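Local coordinates for EAL domain protein (Vibrio cholerae serotype O1, PDB 6IJ2) that degrades the cyclic dinucleotides c-di-GMP and cGAMP as an EAL-domain phosphodiesterase, and is held here with the linear dinucleotide 5'-pGpG, at residues 37-42 and 252-257; 215-220 and 224-229. The protein carries 1 engineered substitution. All coordinates share one frame; numbering follows the deposited sequence.

Interaction 1: 37-42 and 252-257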
loop_
_atom_site.group_PDB
_atom_site.type_symbol
_atom_site.label_atom_id
_atom_site.label_comp_id
_atom_site.label_asym_id
_atom_site.label_seq_id
_atom_site.Cartn_x
_atom_site.Cartn_y
_atom_site.Cartn_z
ATOM N N ARG A 37 21.091 -18.452 -3.167
ATOM C CA ARG A 37 22.078 -19.076 -2.300
ATOM C C ARG A 37 22.508 -20.437 -2.847
ATOM O O ARG A 37 23.703 -20.710 -2.974
ATOM C CB ARG A 37 21.515 -19.223 -0.893
ATOM C CG ARG A 37 22.588 -19.366 0.164
ATOM C CD ARG A 37 21.985 -19.797 1.475
ATOM N NE ARG A 37 21.666 -21.215 1.440
ATOM C CZ ARG A 37 20.436 -21.713 1.487
ATOM N NH1 ARG A 37 19.389 -20.914 1.591
ATOM N NH2 ARG A 37 20.261 -23.020 1.447
ATOM N N THR A 38 21.545 -21.298 -3.182
ATOM C CA THR A 38 21.838 -22.641 -3.679
ATOM C C THR A 38 22.043 -22.692 -5.187
ATOM O O THR A 38 22.525 -23.714 -5.703
ATOM C CB THR A 38 20.694 -23.590 -3.330
ATOM O OG1 THR A 38 19.517 -23.164 -4.030
ATOM C CG2 THR A 38 20.414 -23.563 -1.840
ATOM N N LYS A 39 21.642 -21.637 -5.894
ATOM C CA LYS A 39 21.697 -21.519 -7.348
ATOM C C LYS A 39 20.749 -22.486 -8.041
ATOM O O LYS A 39 20.839 -22.693 -9.251
ATOM C CB LYS A 39 23.133 -21.680 -7.864
ATOM C CG LYS A 39 24.063 -20.624 -7.279
ATOM C CD LYS A 39 25.495 -20.789 -7.743
ATOM C CE LYS A 39 26.420 -19.870 -6.958
ATOM N NZ LYS A 39 27.858 -20.123 -7.268
ATOM N N GLU A 40 19.814 -23.051 -7.295
ATOM C CA GLU A 40 18.783 -23.911 -7.842
ATOM C C GLU A 40 17.537 -23.101 -8.180
ATOM O O GLU A 40 17.299 -22.016 -7.649
ATOM C CB GLU A 40 18.432 -25.019 -6.848
ATOM C CG GLU A 40 19.617 -25.930 -6.523
ATOM C CD GLU A 40 19.357 -26.850 -5.343
ATOM O OE1 GLU A 40 18.271 -26.751 -4.730
ATOM O OE2 GLU A 40 20.245 -27.674 -5.028
ATOM N N ILE A 41 16.733 -23.653 -9.078
ATOM C CA ILE A 41 15.472 -23.019 -9.440
ATOM C C ILE A 41 14.424 -23.399 -8.401
ATOM O O ILE A 41 14.175 -24.584 -8.157
ATOM C CB ILE A 41 15.042 -23.424 -10.858
ATOM C CG1 ILE A 41 16.015 -22.810 -11.868
ATOM C CG2 ILE A 41 13.607 -23.004 -11.123
ATOM C CD1 ILE A 41 15.779 -23.237 -13.296
ATOM N N PHE A 42 13.822 -22.379 -7.782
ATOM C CA PHE A 42 12.761 -22.580 -6.800
ATOM C C PHE A 42 11.457 -22.970 -7.484
ATOM O O PHE A 42 10.680 -23.780 -6.958
ATOM C CB PHE A 42 12.585 -21.275 -5.988
ATOM C CG PHE A 42 11.308 -21.217 -5.191
ATOM C CD1 PHE A 42 11.255 -21.755 -3.911
ATOM C CD2 PHE A 42 10.155 -20.648 -5.730
ATOM C CE1 PHE A 42 10.087 -21.714 -3.181
ATOM C CE2 PHE A 42 8.979 -20.606 -5.002
ATOM C CZ PHE A 42 8.945 -21.136 -3.727
ATOM N N PRO A 252 23.981 -17.967 -16.933
ATOM C CA PRO A 252 25.204 -18.525 -16.331
ATOM C C PRO A 252 26.024 -17.501 -15.564
ATOM O O PRO A 252 26.752 -17.880 -14.638
ATOM C CB PRO A 252 25.980 -19.065 -17.543
ATOM C CG PRO A 252 24.963 -19.183 -18.643
ATOM C CD PRO A 252 23.978 -18.086 -18.399
ATOM N N GLU A 253 25.931 -16.217 -15.924
ATOM C CA GLU A 253 26.784 -15.201 -15.308
ATOM C C GLU A 253 26.494 -15.057 -13.820
ATOM O O GLU A 253 27.414 -14.861 -13.017
ATOM C CB GLU A 253 26.600 -13.861 -16.025
ATOM C CG GLU A 253 27.599 -12.771 -15.629
ATOM C CD GLU A 253 27.074 -11.837 -14.548
ATOM O OE1 GLU A 253 27.667 -11.799 -13.450
ATOM O OE2 GLU A 253 26.071 -11.137 -14.796
ATOM N N PHE A 254 25.220 -15.144 -13.432
ATOM C CA PHE A 254 24.872 -15.025 -12.021
ATOM C C PHE A 254 25.474 -16.161 -11.203
ATOM O O PHE A 254 25.789 -15.975 -10.020
ATOM C CB PHE A 254 23.347 -14.984 -11.861
ATOM C CG PHE A 254 22.799 -16.078 -10.989
ATOM C CD1 PHE A 254 22.448 -17.305 -11.531
ATOM C CD2 PHE A 254 22.642 -15.882 -9.627
ATOM C CE1 PHE A 254 21.955 -18.313 -10.729
ATOM C CE2 PHE A 254 22.152 -16.884 -8.822
ATOM C CZ PHE A 254 21.808 -18.105 -9.371
ATOM N N SER A 255 25.652 -17.336 -11.816
ATOM C CA SER A 255 26.171 -18.489 -11.086
ATOM C C SER A 255 27.606 -18.259 -10.628
ATOM O O SER A 255 27.993 -18.688 -9.535
ATOM C CB SER A 255 26.088 -19.743 -11.958
ATOM O OG SER A 255 24.793 -19.908 -12.506
ATOM N N GLU A 256 28.414 -17.577 -11.451
ATOM C CA GLU A 256 29.828 -17.403 -11.168
ATOM C C GLU A 256 30.054 -15.945 -10.793
ATOM O O GLU A 256 29.780 -15.559 -9.642
ATOM C CB GLU A 256 30.669 -17.869 -12.362
ATOM C CG GLU A 256 30.143 -19.132 -13.035
ATOM C CD GLU A 256 30.104 -20.327 -12.100
ATOM O OE1 GLU A 256 31.035 -20.477 -11.281
ATOM O OE2 GLU A 256 29.138 -21.114 -12.184
ATOM N N ALA A 257 30.545 -15.104 -11.703
ATOM C CA ALA A 257 30.801 -13.685 -11.438
ATOM C C ALA A 257 31.710 -13.472 -10.230
ATOM O O ALA A 257 31.700 -12.405 -9.614
ATOM C CB ALA A 257 29.492 -12.934 -11.246
#
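Lys39 reaches past the ring of Phe254 to the backbone of Ser255, and these three residues account for nearly all of the 162 Å² buried between 37-42 and 252-257. The aromatic ring meets the lysine with one corner rather than with a face: CZ of Phe254 lies 4.0 Å from Lys39 CA, which sits beside the ring edge and near its plane, and also 4.0 Å from Lys39 CG. The lysine chain runs at a slant to the aromatic side chain. Because CG of Lys39 is anti to its own carbonyl carbon (chi1 -60°) and every later torsion is extended, the aliphatic run passes the ring corner and delivers the ammonium group beyond it. Lys39 NZ then donates to the carbonyl O of Ser255 at 2.7 Å, lying in the carbonyl plane with a C=O...N angle of 156°. On the way, Lys39 CE passes 3.2 Å from the same oxygen. The poor order of Ser255 suggests some play in this end of the bond. Lys39 belongs to the turn joining the antiparallel strands 27-35 and 41-49, where Thr38 OG1 accepts from Glu40 N in an ST turn, whereas Phe254 lies on the short, weakly bonded helical turn 252-255. Phe254 packs on the sheet, touching Val34 of strand 27-35 and Tyr238 of strand 233-244 and meeting the ring of Phe239 edge-to-face.

Interaction 2: 215-220 and 224-229. With CA (calcium ion), chain I; nucleotides of chain B.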
loop_
_atom_site.group_PDB
_atom_site.type_symbol
_atom_site.label_atom_id
_atom_site.label_comp_id
_atom_site.label_asym_id
_atom_site.label_seq_id
_atom_site.Cartn_x
_atom_site.Cartn_y
_atom_site.Cartn_z
ATOM N N GLU A 215 11.188 -9.230 -7.002
ATOM C CA GLU A 215 10.727 -9.232 -8.385
ATOM C C GLU A 215 11.489 -8.232 -9.247
ATOM O O GLU A 215 11.942 -7.185 -8.780
ATOM C CB GLU A 215 9.237 -8.894 -8.477
ATOM C CG GLU A 215 8.290 -9.857 -7.770
ATOM C CD GLU A 215 6.821 -9.496 -8.007
ATOM O OE1 GLU A 215 6.027 -10.416 -8.248
ATOM O OE2 GLU A 215 6.459 -8.292 -7.968
ATOM N N GLY A 216 11.584 -8.556 -10.534
ATOM C CA GLY A 216 12.056 -7.593 -11.512
ATOM C C GLY A 216 13.513 -7.208 -11.394
ATOM O O GLY A 216 13.872 -6.077 -11.744
ATOM N N VAL A 217 14.361 -8.112 -10.910
ATOM C CA VAL A 217 15.797 -7.854 -10.873
ATOM C C VAL A 217 16.321 -7.792 -12.298
ATOM O O VAL A 217 16.113 -8.723 -13.086
ATOM C CB VAL A 217 16.519 -8.935 -10.056
ATOM C CG1 VAL A 217 18.021 -8.709 -10.084
ATOM C CG2 VAL A 217 15.996 -8.936 -8.642
ATOM N N GLU A 218 16.992 -6.689 -12.641
ATOM C CA GLU A 218 17.471 -6.463 -13.995
ATOM C C GLU A 218 18.984 -6.359 -14.127
ATOM O O GLU A 218 19.491 -6.449 -15.251
ATOM C CB GLU A 218 16.819 -5.201 -14.589
ATOM C CG GLU A 218 15.335 -5.418 -14.878
ATOM C CD GLU A 218 14.678 -4.293 -15.647
ATOM O OE1 GLU A 218 13.496 -4.450 -16.018
ATOM O OE2 GLU A 218 15.332 -3.258 -15.887
ATOM N N SER A 219 19.728 -6.234 -13.031
ATOM C CA SER A 219 21.168 -6.063 -13.138
ATOM C C SER A 219 21.871 -6.838 -12.036
ATOM O O SER A 219 21.300 -7.121 -10.981
ATOM C CB SER A 219 21.566 -4.588 -13.057
ATOM O OG SER A 219 21.233 -4.065 -11.784
ATOM N N HIS A 220 23.142 -7.155 -12.293
ATOM C CA HIS A 220 23.950 -7.817 -11.276
ATOM C C HIS A 220 24.049 -6.978 -10.009
ATOM O O HIS A 220 24.066 -7.519 -8.897
ATOM C CB HIS A 220 25.349 -8.120 -11.814
ATOM C CG HIS A 220 26.260 -8.714 -10.785
ATOM N ND1 HIS A 220 27.090 -7.947 -9.999
ATOM C CD2 HIS A 220 26.440 -9.994 -10.385
ATOM C CE1 HIS A 220 27.760 -8.731 -9.172
ATOM N NE2 HIS A 220 27.384 -9.979 -9.385
ATOM N N ALA A 224 23.261 -8.384 -6.345
ATOM C CA ALA A 224 24.302 -8.543 -5.333
ATOM C C ALA A 224 23.935 -7.804 -4.055
ATOM O O ALA A 224 24.221 -8.284 -2.946
ATOM C CB ALA A 224 25.649 -8.049 -5.869
ATOM N N TRP A 225 23.318 -6.629 -4.188
ATOM C CA TRP A 225 22.862 -5.913 -3.006
ATOM C C TRP A 225 21.796 -6.722 -2.278
ATOM O O TRP A 225 21.858 -6.898 -1.054
ATOM C CB TRP A 225 22.342 -4.514 -3.392
ATOM C CG TRP A 225 22.176 -3.681 -2.186
ATOM C CD1 TRP A 225 23.089 -2.788 -1.666
ATOM C CD2 TRP A 225 21.065 -3.681 -1.291
ATOM N NE1 TRP A 225 22.613 -2.262 -0.514
ATOM C CE2 TRP A 225 21.370 -2.779 -0.257
ATOM C CE3 TRP A 225 19.838 -4.356 -1.262
ATOM C CZ2 TRP A 225 20.495 -2.524 0.800
ATOM C CZ3 TRP A 225 18.968 -4.105 -0.208
ATOM C CH2 TRP A 225 19.301 -3.198 0.806
ATOM N N LEU A 226 20.819 -7.249 -3.028
ATOM C CA LEU A 226 19.718 -7.992 -2.419
ATOM C C LEU A 226 20.212 -9.276 -1.761
ATOM O O LEU A 226 19.744 -9.646 -0.676
ATOM C CB LEU A 226 18.663 -8.305 -3.482
ATOM C CG LEU A 226 17.938 -7.054 -3.987
ATOM C CD1 LEU A 226 17.249 -7.385 -5.301
ATOM C CD2 LEU A 226 16.949 -6.585 -2.932
ATOM N N LYS A 227 21.188 -9.932 -2.378
ATOM C CA LYS A 227 21.733 -11.158 -1.791
ATOM C C LYS A 227 22.427 -10.850 -0.473
ATOM O O LYS A 227 22.285 -11.593 0.508
ATOM C CB LYS A 227 22.701 -11.828 -2.760
ATOM C CG LYS A 227 23.221 -13.195 -2.272
ATOM C CD LYS A 227 24.084 -13.864 -3.336
ATOM C CE LYS A 227 24.740 -15.145 -2.819
ATOM N NZ LYS A 227 25.900 -14.814 -1.934
ATOM N N ALA A 228 23.187 -9.753 -0.432
ATOM C CA ALA A 228 23.861 -9.389 0.809
ATOM C C ALA A 228 22.857 -9.015 1.890
ATOM O O ALA A 228 23.080 -9.302 3.074
ATOM C CB ALA A 228 24.829 -8.231 0.562
ATOM N N ALA A 229 21.734 -8.412 1.495
ATOM C CA ALA A 229 20.721 -7.992 2.452
ATOM C C ALA A 229 19.934 -9.161 3.033
ATOM O O ALA A 229 19.231 -8.970 4.036
ATOM C CB ALA A 229 19.768 -6.986 1.794
HETATM CA CA CA I . 4.186 -8.785 -8.244
ATOM O OP3 G B 1 3.949 -8.912 -10.570
ATOM P P G B 1 3.053 -9.092 -11.681
ATOM O OP1 G B 1 2.603 -10.447 -11.769
ATOM O OP2 G B 1 2.064 -8.075 -11.544
ATOM O "O5'" G B 1 3.952 -8.716 -12.915
ATOM C "C5'" G B 1 4.477 -9.709 -13.790
ATOM C "C4'" G B 1 5.004 -9.058 -15.046
ATOM O "O4'" G B 1 6.357 -8.616 -14.825
ATOM C "C3'" G B 1 5.054 -9.939 -16.300
ATOM O "O3'" G B 1 4.508 -9.312 -17.443
ATOM C "C2'" G B 1 6.546 -10.140 -16.524
ATOM O "O2'" G B 1 6.954 -10.252 -17.856
ATOM C "C1'" G B 1 7.108 -8.839 -15.977
ATOM N N9 G B 1 8.510 -8.939 -15.601
ATOM C C8 G B 1 9.147 -10.031 -15.068
ATOM N N7 G B 1 10.407 -9.817 -14.824
ATOM C C5 G B 1 10.612 -8.503 -15.207
ATOM C C6 G B 1 11.785 -7.707 -15.169
ATOM O O6 G B 1 12.906 -8.018 -14.793
ATOM N N1 G B 1 11.554 -6.432 -15.663
ATOM C C2 G B 1 10.346 -5.977 -16.121
ATOM N N2 G B 1 10.319 -4.714 -16.537
ATOM N N3 G B 1 9.243 -6.702 -16.147
ATOM C C4 G B 1 9.447 -7.945 -15.677
HETATM O O HOH W 1 4.103 -6.456 -8.349
#
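The imidazole of His220 approaches Ala224 obliquely, with His220 CE1 4.0 Å from the alanine CB. The guanine of G1 in chain B is read through N1 and N2, with Glu218 OE1 accepting from both. G1 N1 donates to Glu218 OE1 at 2.8 Å, nearly straight (N-H...O angle 167°), and N2 gives the same oxygen a longer, more bent bond. This is the loop after strand 211-214 in the modified TIM barrel of the EAL family, whose first strand runs antiparallel to the second; the loop leads into helix 220-229.

At the start of the loop, the carboxylate of Glu215 grips a calcium ion with both oxygens, OE1 at 2.5 Å and OE2 at 2.3 Å. The metal also takes OP3 of the nucleotide and a water, and Asp158 and Asp159 share in binding it. One short loop thus holds phosphate, through the metal, and base, through Glu218.

Farther along, the loop packs on the helix it leads into. Val217 CG2 meets Leu226 CD1 at 3.9 Å, the two side chains running past each other in opposite directions, with Ile185 touching both. Ser219 is the N-cap of helix 220-229, and Glu222 OE1 bonds back to Glu218 N and weakly to Ser219 N. In the first turn Ala224 N donates to His220 O over 2.8 Å, an i to i+4 bond with an N-H...O angle of 154°. Near the start of the loop, Gly216, which has a positive phi, places its CA 3.4 Å from guanine O6.

From the N terminus, the chain passes through strand 27-35 into the turn that begins 37-42, and interaction 1 joins this turn to the C-terminal 252-257, closing a loop of 209 intervening residues. Within that loop lies interaction 2, a local closure with three residues between 215-220 and 224-229; the two do not cross. Interaction 1 therefore ties the first hairpin to the last helical turn, and interaction 2 ties the loop after strand 211-214 to helix 220-229. Their centres are about 12 Å apart, and they touch through packing: Glu253 OE1 lies 3.8 Å from His220 CD2, and Ala257 CB lies 4.1 Å from His220 NE2, though Glu253 and Ala257 are poorly ordered and only approximately placed.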